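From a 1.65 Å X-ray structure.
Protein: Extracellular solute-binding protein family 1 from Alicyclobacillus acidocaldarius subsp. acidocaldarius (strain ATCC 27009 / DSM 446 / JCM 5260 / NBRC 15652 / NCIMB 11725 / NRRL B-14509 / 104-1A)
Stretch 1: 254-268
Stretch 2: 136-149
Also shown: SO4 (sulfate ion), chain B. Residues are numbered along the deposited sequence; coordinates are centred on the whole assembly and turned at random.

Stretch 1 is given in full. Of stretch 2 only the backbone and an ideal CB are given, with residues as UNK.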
ATOM      1  N   SER A 254      -4.934   5.745  23.169  1.00  9.78           N
ATOM      2  CA  SER A 254      -3.701   5.114  22.693  1.00 10.17           C
ATOM      3  C   SER A 254      -2.839   6.187  22.042  1.00  9.91           C
ATOM      4  O   SER A 254      -3.368   7.144  21.460  1.00 10.10           O
ATOM      5  CB  SER A 254      -4.016   4.047  21.667  1.00 12.21           C
ATOM      6  OG  SER A 254      -2.828   3.571  21.052  1.00 14.42           O
ATOM      7  N   ASP A 255      -1.527   6.010  22.103  1.00  9.90           N
ATOM      8  CA  ASP A 255      -0.597   7.021  21.617  1.00  9.16           C
ATOM      9  C   ASP A 255       0.124   6.675  20.323  1.00  8.74           C
ATOM     10  O   ASP A 255       0.951   7.453  19.865  1.00  9.31           O
ATOM     11  CB  ASP A 255       0.386   7.400  22.742  1.00 10.97           C
ATOM     12  CG  ASP A 255      -0.300   8.207  23.856  1.00 13.92           C
ATOM     13  OD1 ASP A 255      -1.389   8.766  23.595  1.00 18.44           O
ATOM     14  OD2 ASP A 255       0.228   8.290  24.981  1.00 19.06           O
ATOM     15  N   ALA A 256      -0.214   5.547  19.702  1.00  8.17           N
ATOM     16  CA  ALA A 256       0.424   5.145  18.438  1.00  7.60           C
ATOM     17  C   ALA A 256      -0.349   4.052  17.751  1.00  7.68           C
ATOM     18  O   ALA A 256      -1.089   3.309  18.386  1.00  7.24           O
ATOM     19  CB  ALA A 256       1.859   4.660  18.664  1.00  8.34           C
ATOM     20  N   GLU A 257      -0.097   3.918  16.458  1.00  7.81           N
ATOM     21  CA  GLU A 257      -0.705   2.885  15.654  1.00  8.89           C
ATOM     22  C   GLU A 257       0.218   2.560  14.476  1.00  8.28           C
ATOM     23  O   GLU A 257       0.746   3.469  13.827  1.00  8.56           O
ATOM     24  CB  GLU A 257      -2.053   3.429  15.181  1.00 13.05           C
ATOM     25  CG  GLU A 257      -2.901   2.470  14.426  1.00 16.09           C
ATOM     26  CD  GLU A 257      -4.331   2.974  14.273  1.00 16.37           C
ATOM     27  OE1 GLU A 257      -4.677   4.150  14.638  1.00 16.09           O
ATOM     28  OE2 GLU A 257      -5.114   2.156  13.803  1.00 20.49           O
ATOM     29  N   LEU A 258       0.441   1.267  14.251  1.00  7.97           N
ATOM     30  CA  LEU A 258       1.162   0.748  13.101  1.00  9.02           C
ATOM     31  C   LEU A 258       0.115   0.500  12.033  1.00  9.64           C
ATOM     32  O   LEU A 258      -0.734  -0.383  12.190  1.00 11.57           O
ATOM     33  CB  LEU A 258       1.859  -0.571  13.460  1.00 10.54           C
ATOM     34  CG  LEU A 258       2.395  -1.393  12.281  1.00 14.82           C
ATOM     35  CD1 LEU A 258       3.466  -0.606  11.564  1.00 16.19           C
ATOM     36  CD2 LEU A 258       2.914  -2.741  12.762  1.00 18.28           C
ATOM     37  N   THR A 259       0.131   1.306  10.977  1.00  8.26           N
ATOM     38  CA  THR A 259      -0.889   1.193   9.941  1.00  9.13           C
ATOM     39  C   THR A 259      -0.368   1.797   8.650  1.00  8.38           C
ATOM     40  O   THR A 259       0.798   2.194   8.566  1.00  8.94           O
ATOM     41  CB  THR A 259      -2.186   1.889  10.368  1.00 11.42           C
ATOM     42  OG1 THR A 259      -3.214   1.638   9.393  1.00 15.07           O
ATOM     43  CG2 THR A 259      -1.958   3.381  10.522  1.00 11.30           C
ATOM     44  N   TRP A 260      -1.220   1.858   7.636  1.00  8.43           N
ATOM     45  CA  TRP A 260      -0.822   2.459   6.373  1.00  8.88           C
ATOM     46  C   TRP A 260      -0.604   3.958   6.525  1.00  9.23           C
ATOM     47  O   TRP A 260      -1.396   4.660   7.172  1.00  9.18           O
ATOM     48  CB  TRP A 260      -1.848   2.163   5.293  1.00  9.80           C
ATOM     49  CG  TRP A 260      -1.944   0.704   5.079  1.00 11.46           C
ATOM     50  CD1 TRP A 260      -2.804  -0.177   5.696  1.00 12.80           C
ATOM     51  CD2 TRP A 260      -1.094  -0.079   4.242  1.00 11.49           C
ATOM     52  NE1 TRP A 260      -2.540  -1.467   5.269  1.00 13.76           N
ATOM     53  CE2 TRP A 260      -1.504  -1.429   4.370  1.00 13.48           C
ATOM     54  CE3 TRP A 260      -0.031   0.230   3.384  1.00  9.71           C
ATOM     55  CZ2 TRP A 260      -0.884  -2.467   3.671  1.00 14.26           C
ATOM     56  CZ3 TRP A 260       0.585  -0.812   2.682  1.00 11.26           C
ATOM     57  CH2 TRP A 260       0.154  -2.142   2.832  1.00 13.07           C
ATOM     58  N   VAL A 261       0.467   4.449   5.916  1.00 10.09           N
ATOM     59  CA  VAL A 261       0.879   5.821   6.130  1.00 11.41           C
ATOM     60  C   VAL A 261      -0.174   6.838   5.676  1.00 12.66           C
ATOM     61  O   VAL A 261      -0.257   7.924   6.243  1.00 14.89           O
ATOM     62  CB  VAL A 261       2.266   6.107   5.504  1.00 11.89           C
ATOM     63  CG1 VAL A 261       2.185   6.185   3.987  1.00 11.63           C
ATOM     64  CG2 VAL A 261       2.853   7.377   6.087  1.00 13.71           C
ATOM     65  N   ASN A 262      -0.997   6.461   4.699  1.00 12.76           N
ATOM     66  CA  ASN A 262      -2.078   7.304   4.181  1.00 16.62           C
ATOM     67  C   ASN A 262      -3.039   7.778   5.254  1.00 15.15           C
ATOM     68  O   ASN A 262      -3.654   8.835   5.114  1.00 18.38           O
ATOM     69  CB  ASN A 262      -2.869   6.573   3.074  1.00 17.13           C
ATOM     70  CG  ASN A 262      -3.851   5.530   3.611  1.00 21.02           C
ATOM     71  OD1 ASN A 262      -3.464   4.424   3.982  1.00 20.56           O
ATOM     72  ND2 ASN A 262      -5.148   5.865   3.606  1.00 26.33           N
ATOM     73  N   TYR A 263      -3.166   6.996   6.323  1.00 11.94           N
ATOM     74  CA  TYR A 263      -4.067   7.334   7.412  1.00 11.43           C
ATOM     75  C   TYR A 263      -3.637   8.552   8.217  1.00 12.38           C
ATOM     76  O   TYR A 263      -4.442   9.071   8.991  1.00 12.07           O
ATOM     77  CB  TYR A 263      -4.265   6.143   8.362  1.00  9.21           C
ATOM     78  CG  TYR A 263      -5.209   5.101   7.831  1.00 11.04           C
ATOM     79  CD1 TYR A 263      -6.561   5.383   7.673  1.00 13.81           C
ATOM     80  CD2 TYR A 263      -4.766   3.828   7.511  1.00 12.72           C
ATOM     81  CE1 TYR A 263      -7.441   4.433   7.195  1.00 15.97           C
ATOM     82  CE2 TYR A 263      -5.644   2.867   7.023  1.00 15.31           C
ATOM     83  CZ  TYR A 263      -6.978   3.181   6.868  1.00 14.99           C
ATOM     84  OH  TYR A 263      -7.871   2.247   6.406  1.00 21.83           O
ATOM     85  N   VAL A 264      -2.391   9.019   8.065  1.00 13.05           N
ATOM     86  CA  VAL A 264      -1.954  10.141   8.893  1.00 14.10           C
ATOM     87  C   VAL A 264      -2.808  11.392   8.663  1.00 13.84           C
ATOM     88  O   VAL A 264      -3.047  12.141   9.605  1.00 14.10           O
ATOM     89  CB  VAL A 264      -0.445  10.466   8.766  1.00 16.58           C
ATOM     90  CG1 VAL A 264      -0.115  11.047   7.411  1.00 18.59           C
ATOM     91  CG2 VAL A 264      -0.009  11.434   9.867  1.00 18.06           C
ATOM     92  N   VAL A 265      -3.279  11.613   7.436  1.00 12.77           N
ATOM     93  CA  VAL A 265      -4.079  12.811   7.161  1.00 13.51           C
ATOM     94  C   VAL A 265      -5.396  12.739   7.931  1.00 13.12           C
ATOM     95  O   VAL A 265      -5.760  13.683   8.632  1.00 14.95           O
ATOM     96  CB  VAL A 265      -4.345  12.998   5.653  1.00 14.73           C
ATOM     97  CG1 VAL A 265      -5.430  14.043   5.413  1.00 17.71           C
ATOM     98  CG2 VAL A 265      -3.050  13.370   4.949  1.00 16.84           C
ATOM     99  N   SER A 266      -6.090  11.611   7.810  1.00 14.38           N
ATOM    100  CA  SER A 266      -7.342  11.387   8.539  1.00 15.29           C
ATOM    101  C   SER A 266      -7.152  11.462  10.047  1.00 13.14           C
ATOM    102  O   SER A 266      -7.910  12.132  10.732  1.00 15.64           O
ATOM    103  CB  SER A 266      -7.952  10.022   8.192  1.00 19.51           C
ATOM    104  OG  SER A 266      -8.294   9.967   6.828  1.00 28.07           O
ATOM    105  N   LEU A 267      -6.151  10.757  10.562  1.00 12.26           N
ATOM    106  CA  LEU A 267      -5.894  10.758  11.999  1.00 12.10           C
ATOM    107  C   LEU A 267      -5.591  12.154  12.497  1.00 10.89           C
ATOM    108  O   LEU A 267      -6.128  12.589  13.507  1.00 12.15           O
ATOM    109  CB  LEU A 267      -4.737   9.833  12.363  1.00 12.06           C
ATOM    110  CG  LEU A 267      -5.087   8.361  12.278  1.00 12.32           C
ATOM    111  CD1 LEU A 267      -3.811   7.545  12.291  1.00 13.30           C
ATOM    112  CD2 LEU A 267      -6.028   7.926  13.407  1.00 13.84           C
ATOM    113  N   GLN A 268      -4.731  12.872  11.794  1.00 10.53           N
ATOM    114  CA  GLN A 268      -4.348  14.192  12.267  1.00 11.80           C
ATOM    115  C   GLN A 268      -5.529  15.160  12.281  1.00 11.80           C
ATOM    116  O   GLN A 268      -5.601  16.025  13.150  1.00 13.84           O
ATOM    117  CB  GLN A 268      -3.196  14.773  11.444  1.00 12.01           C
ATOM    118  CG  GLN A 268      -2.639  16.073  12.003  1.00 13.00           C
ATOM    119  CD  GLN A 268      -1.959  15.901  13.353  1.00 13.86           C
ATOM    120  OE1 GLN A 268      -0.759  15.636  13.418  1.00 12.70           O
ATOM    121  NE2 GLN A 268      -2.721  16.040  14.435  1.00 13.33           N
ATOM    122  N   UNK A 136       1.467   5.185  -4.358  1.00  9.12           N
ATOM    123  CA  UNK A 136       2.110   4.324  -3.382  1.00  9.22           C
ATOM    124  C   UNK A 136       1.469   4.388  -1.997  1.00  9.06           C
ATOM    125  O   UNK A 136       0.848   5.380  -1.629  1.00  9.10           O
ATOM    126  CB  UNK A 136       3.591   4.693  -3.276  1.00  9.22           C
ATOM    127  N   UNK A 137       1.656   3.317  -1.233  1.00  8.45           N
ATOM    128  CA  UNK A 137       1.363   3.302   0.185  1.00  8.55           C
ATOM    129  C   UNK A 137       2.353   2.360   0.866  1.00  7.80           C
ATOM    130  O   UNK A 137       2.909   1.468   0.241  1.00  8.89           O
ATOM    131  CB  UNK A 137      -0.083   2.877   0.448  1.00  8.55           C
ATOM    132  N   UNK A 138       2.571   2.550   2.154  1.00  7.76           N
ATOM    133  CA  UNK A 138       3.346   1.596   2.927  1.00  8.11           C
ATOM    134  C   UNK A 138       3.037   1.744   4.408  1.00  7.71           C
ATOM    135  O   UNK A 138       2.420   2.715   4.828  1.00  7.48           O
ATOM    136  CB  UNK A 138       4.843   1.782   2.670  1.00  8.11           C
ATOM    137  N   UNK A 139       3.459   0.761   5.189  1.00  8.67           N
ATOM    138  CA  UNK A 139       3.273   0.806   6.627  1.00  8.11           C
ATOM    139  C   UNK A 139       4.150   1.866   7.279  1.00  7.68           C
ATOM    140  O   UNK A 139       5.260   2.152   6.824  1.00  8.47           O
ATOM    141  CB  UNK A 139       3.568  -0.566   7.237  1.00  8.11           C
ATOM    142  N   UNK A 140       3.632   2.437   8.353  1.00  8.38           N
ATOM    143  CA  UNK A 140       4.377   3.357   9.201  1.00  7.79           C
ATOM    144  C   UNK A 140       3.862   3.203  10.620  1.00  8.05           C
ATOM    145  O   UNK A 140       2.745   2.737  10.834  1.00  8.89           O
ATOM    146  CB  UNK A 140       4.245   4.802   8.717  1.00  7.79           C
ATOM    147  N   UNK A 141       4.692   3.588  11.575  1.00  8.00           N
ATOM    148  CA  UNK A 141       4.230   3.847  12.928  1.00  7.69           C
ATOM    149  C   UNK A 141       3.848   5.313  12.991  1.00  6.83           C
ATOM    150  O   UNK A 141       4.661   6.186  12.715  1.00  6.94           O
ATOM    151  CB  UNK A 141       5.292   3.495  13.972  1.00  7.69           C
ATOM    152  N   UNK A 142       2.582   5.557  13.305  1.00  7.22           N
ATOM    153  CA  UNK A 142       2.041   6.898  13.474  1.00  7.16           C
ATOM    154  C   UNK A 142       1.928   7.100  14.974  1.00  7.62           C
ATOM    155  O   UNK A 142       1.233   6.350  15.666  1.00  8.48           O
ATOM    156  CB  UNK A 142       0.698   7.081  12.764  1.00  7.16           C
ATOM    157  N   UNK A 143       2.635   8.091  15.495  1.00  7.78           N
ATOM    158  CA  UNK A 143       2.751   8.223  16.942  1.00  7.64           C
ATOM    159  C   UNK A 143       2.587   9.667  17.436  1.00  7.86           C
ATOM    160  O   UNK A 143       2.860  10.632  16.721  1.00  7.91           O
ATOM    161  CB  UNK A 143       4.108   7.680  17.394  1.00  7.64           C
ATOM    162  N   UNK A 144       2.105   9.775  18.669  1.00  8.11           N
ATOM    163  CA  UNK A 144       1.992  11.045  19.373  1.00  8.85           C
ATOM    164  C   UNK A 144       3.405  11.493  19.770  1.00  9.30           C
ATOM    165  O   UNK A 144       4.047  10.898  20.649  1.00  9.12           O
ATOM    166  CB  UNK A 144       1.081  10.922  20.596  1.00  8.85           C
ATOM    167  N   UNK A 145       3.894  12.521  19.091  1.00 10.27           N
ATOM    168  CA  UNK A 145       5.249  13.016  19.313  1.00 11.32           C
ATOM    169  C   UNK A 145       5.530  13.349  20.763  1.00 11.28           C
ATOM    170  O   UNK A 145       6.542  12.929  21.319  1.00 12.36           O
ATOM    171  CB  UNK A 145       5.498  14.256  18.452  1.00 11.32           C
ATOM    172  N   UNK A 146       4.650  14.136  21.369  1.00 12.35           N
ATOM    173  CA  UNK A 146       4.874  14.573  22.732  1.00 12.93           C
ATOM    174  C   UNK A 146       4.836  13.415  23.718  1.00 11.32           C
ATOM    175  O   UNK A 146       5.634  13.383  24.654  1.00 12.87           O
ATOM    176  CB  UNK A 146       3.833  15.624  23.121  1.00 12.93           C
ATOM    177  N   UNK A 147       3.952  12.444  23.502  1.00  9.52           N
ATOM    178  CA  UNK A 147       3.903  11.287  24.385  1.00  9.46           C
ATOM    179  C   UNK A 147       5.192  10.464  24.322  1.00  9.04           C
ATOM    180  O   UNK A 147       5.734  10.063  25.343  1.00  9.26           O
ATOM    181  CB  UNK A 147       2.704  10.407  24.026  1.00  9.46           C
ATOM    182  N   UNK A 148       5.670  10.196  23.114  1.00  8.41           N
ATOM    183  CA  UNK A 148       6.866   9.383  22.947  1.00  8.15           C
ATOM    184  C   UNK A 148       8.136  10.110  23.373  1.00  9.51           C
ATOM    185  O   UNK A 148       9.091   9.471  23.793  1.00 10.10           O
ATOM    186  CB  UNK A 148       6.992   8.941  21.488  1.00  8.15           C
ATOM    187  N   UNK A 149       8.134  11.435  23.292  1.00  9.28           N
ATOM    188  CA  UNK A 149       9.254  12.221  23.810  1.00 11.57           C
ATOM    189  C   UNK A 149       9.452  11.996  25.315  1.00 11.54           C
ATOM    190  O   UNK A 149      10.574  12.130  25.816  1.00 13.30           O
ATOM    191  CB  UNK A 149       9.026  13.708  23.529  1.00 11.57           C
TER
HETATM  192  S   SO4 B 501      -4.203  -3.657   7.811  0.50 21.07           S
HETATM  193  O1  SO4 B 501      -5.126  -4.709   8.279  0.50 18.09           O
HETATM  194  O2  SO4 B 501      -3.916  -3.803   6.361  0.50 17.34           O
HETATM  195  O3  SO4 B 501      -4.837  -2.337   8.008  0.50 19.69           O
HETATM  196  O4  SO4 B 501      -2.962  -3.733   8.609  0.50 16.14           O

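Strand 256-260 of stretch 1 runs antiparallel to 139-144, and the backbone pairing sets the direction of most side chains. Position 136 has nothing of stretch 1 within reach of its CB, so the contact leaves its identity open; it is Leu136.

At 137 the CB points toward stretch 1, 4.0 Å from CE3 of Trp260, with the amide of Asn262 and its side-chain OD1 farther on. A short polar side chain able to donate would suit, and one that also accepts would do more. In Asn137, ND2 donates to OD1 of Asn262 at 2.9 Å, and OD1 takes a weak hydrogen bond from N of Asn262 at 3.4 Å, tying the strand to the turn that begins at Trp260.

At 138 the backbone does the work, its O accepting from N of Val261 at 2.8 Å. The CB points away, so many residues would fit; the side chain of Asn138 bonds within its own stretch, ND2 donating to the backbone O of 139 at 2.9 Å.

The CB of 139 points sideways, 4.3 Å from CD1 of Leu258, yet the indole of Trp260 offers a broad face nearby and its NE1 lies near the sulfate. A flat or long side chain could cover that face, and a terminal donor could also reach the ion. Tyr139 does both: its ring stacks face-to-face on the six-membered ring of Trp260, with centroids 4.2 Å apart and planes at 26°, and its OH donates to O4 of the sulfate at 2.8 Å, while NE1 of Trp260 donates to O2 of the sulfate at 2.9 Å.

Position 140 pairs with Thr259 through two backbone hydrogen bonds, and its CB lies 3.9 Å from CG2 of Val261. An apolar residue suits this neighbour; the CB of Ala140 packs against that methyl.

At 141 the CB shares a face with Leu258, favouring a branched apolar residue; CG2 of Val141 lies 4.2 Å from CD1 of Leu258.

The next CB, at 142, points to the face carrying Thr259, where Val264 and Leu267 of the following helix help line an apolar pocket. Leucine, isoleucine or methionine could enter it. Ile142 extends CD1 to 3.6 Å from CG2 of Thr259 and 3.8 Å from CD1 of Leu267.

At 143 the CB lies 4.0 Å from CB of Ala256, and an apolar or aromatic side chain would suit. Tyr143 touches Ala256 through its CB, while its ring leads away.

Position 144 donates its N to O of Asp255 at 2.9 Å and precedes a helix, so Ser, Thr, Asp or Asn would suit as a cap. OD1 of Asp144 accepts from the backbone N of 147, a capping bond, although its OD2 lies 3.9 Å from OD1 of Asp255.

Positions 145, 146 and 149 make no contact and are Glu145, Ala146 and Ala149. At 147 the CB lies 3.4 Å from OD2 of Asp255, favouring a small residue, here Ala147. From 148 an extended apolar side chain could reach Ala256; CE1 of Phe148 lies 3.8 Å from CB of Ala256.

Stretch 2, residues 136-149: LNNYAVIYDEAAFA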
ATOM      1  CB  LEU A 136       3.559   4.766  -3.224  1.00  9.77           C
ATOM      2  CG  LEU A 136       4.390   4.867  -4.501  1.00 11.10           C
ATOM      3  CD1 LEU A 136       5.804   5.318  -4.168  1.00 11.84           C
ATOM      4  CD2 LEU A 136       4.421   3.528  -5.227  1.00 12.10           C
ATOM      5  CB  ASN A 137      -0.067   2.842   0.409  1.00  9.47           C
ATOM      6  CG  ASN A 137      -0.701   3.381   1.684  1.00 10.54           C
ATOM      7  OD1 ASN A 137      -0.064   4.006   2.543  1.00 10.70           O
ATOM      8  ND2 ASN A 137      -1.998   3.139   1.798  1.00 12.23           N
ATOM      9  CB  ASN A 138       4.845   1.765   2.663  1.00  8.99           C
ATOM     10  CG  ASN A 138       5.351   3.153   2.985  1.00 10.45           C
ATOM     11  OD1 ASN A 138       5.431   4.012   2.106  1.00 12.41           O
ATOM     12  ND2 ASN A 138       5.717   3.382   4.249  1.00 10.72           N
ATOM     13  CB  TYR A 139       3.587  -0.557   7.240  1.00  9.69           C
ATOM     14  CG  TYR A 139       2.438  -1.537   7.158  1.00 11.17           C
ATOM     15  CD1 TYR A 139       1.214  -1.240   7.735  1.00 13.30           C
ATOM     16  CD2 TYR A 139       2.594  -2.786   6.547  1.00 12.87           C
ATOM     17  CE1 TYR A 139       0.155  -2.136   7.686  1.00 12.58           C
ATOM     18  CE2 TYR A 139       1.541  -3.686   6.496  1.00 13.81           C
ATOM     19  CZ  TYR A 139       0.328  -3.351   7.072  1.00 12.91           C
ATOM     20  OH  TYR A 139      -0.726  -4.224   7.029  1.00 17.65           O
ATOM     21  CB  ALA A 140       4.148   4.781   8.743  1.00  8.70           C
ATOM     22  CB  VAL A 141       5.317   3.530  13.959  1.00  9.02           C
ATOM     23  CG1 VAL A 141       4.863   3.947  15.341  1.00  9.85           C
ATOM     24  CG2 VAL A 141       5.664   2.052  13.927  1.00 10.50           C
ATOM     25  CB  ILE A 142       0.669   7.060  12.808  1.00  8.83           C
ATOM     26  CG1 ILE A 142       0.722   6.579  11.351  1.00  9.78           C
ATOM     27  CG2 ILE A 142       0.228   8.512  12.894  1.00  9.95           C
ATOM     28  CD1 ILE A 142      -0.571   6.713  10.585  1.00 11.75           C
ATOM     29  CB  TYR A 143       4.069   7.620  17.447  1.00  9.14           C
ATOM     30  CG  TYR A 143       5.311   8.373  17.024  1.00  9.33           C
ATOM     31  CD1 TYR A 143       5.881   8.183  15.772  1.00 10.19           C
ATOM     32  CD2 TYR A 143       5.915   9.280  17.879  1.00  9.16           C
ATOM     33  CE1 TYR A 143       7.015   8.883  15.383  1.00  9.10           C
ATOM     34  CE2 TYR A 143       7.043   9.981  17.500  1.00  9.99           C
ATOM     35  CZ  TYR A 143       7.589   9.776  16.248  1.00 10.27           C
ATOM     36  OH  TYR A 143       8.688  10.491  15.863  1.00 11.89           O
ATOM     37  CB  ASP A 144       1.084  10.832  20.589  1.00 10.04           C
ATOM     38  CG  ASP A 144       0.916  12.068  21.459  1.00 12.75           C
ATOM     39  OD1 ASP A 144       1.816  12.917  21.528  1.00 14.17           O
ATOM     40  OD2 ASP A 144      -0.119  12.152  22.140  1.00 17.52           O
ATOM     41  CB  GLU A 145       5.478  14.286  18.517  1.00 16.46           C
ATOM     42  CG  GLU A 145       5.898  14.074  17.104  1.00 22.43           C
ATOM     43  CD  GLU A 145       6.599  15.307  16.567  1.00 29.77           C
ATOM     44  OE1 GLU A 145       5.996  16.403  16.654  1.00 31.61           O
ATOM     45  OE2 GLU A 145       7.750  15.176  16.087  1.00 32.15           O
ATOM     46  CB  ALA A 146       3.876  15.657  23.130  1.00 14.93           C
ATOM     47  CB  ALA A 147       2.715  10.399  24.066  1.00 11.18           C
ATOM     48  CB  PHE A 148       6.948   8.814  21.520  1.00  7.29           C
ATOM     49  CG  PHE A 148       6.123   7.569  21.372  1.00  7.43           C
ATOM     50  CD1 PHE A 148       4.736   7.660  21.276  1.00  7.53           C
ATOM     51  CD2 PHE A 148       6.724   6.315  21.440  1.00  6.59           C
ATOM     52  CE1 PHE A 148       3.953   6.509  21.225  1.00  7.50           C
ATOM     53  CE2 PHE A 148       5.955   5.162  21.380  1.00  7.19           C
ATOM     54  CZ  PHE A 148       4.565   5.264  21.261  1.00  7.87           C
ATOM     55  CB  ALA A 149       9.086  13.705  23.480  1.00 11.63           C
TER
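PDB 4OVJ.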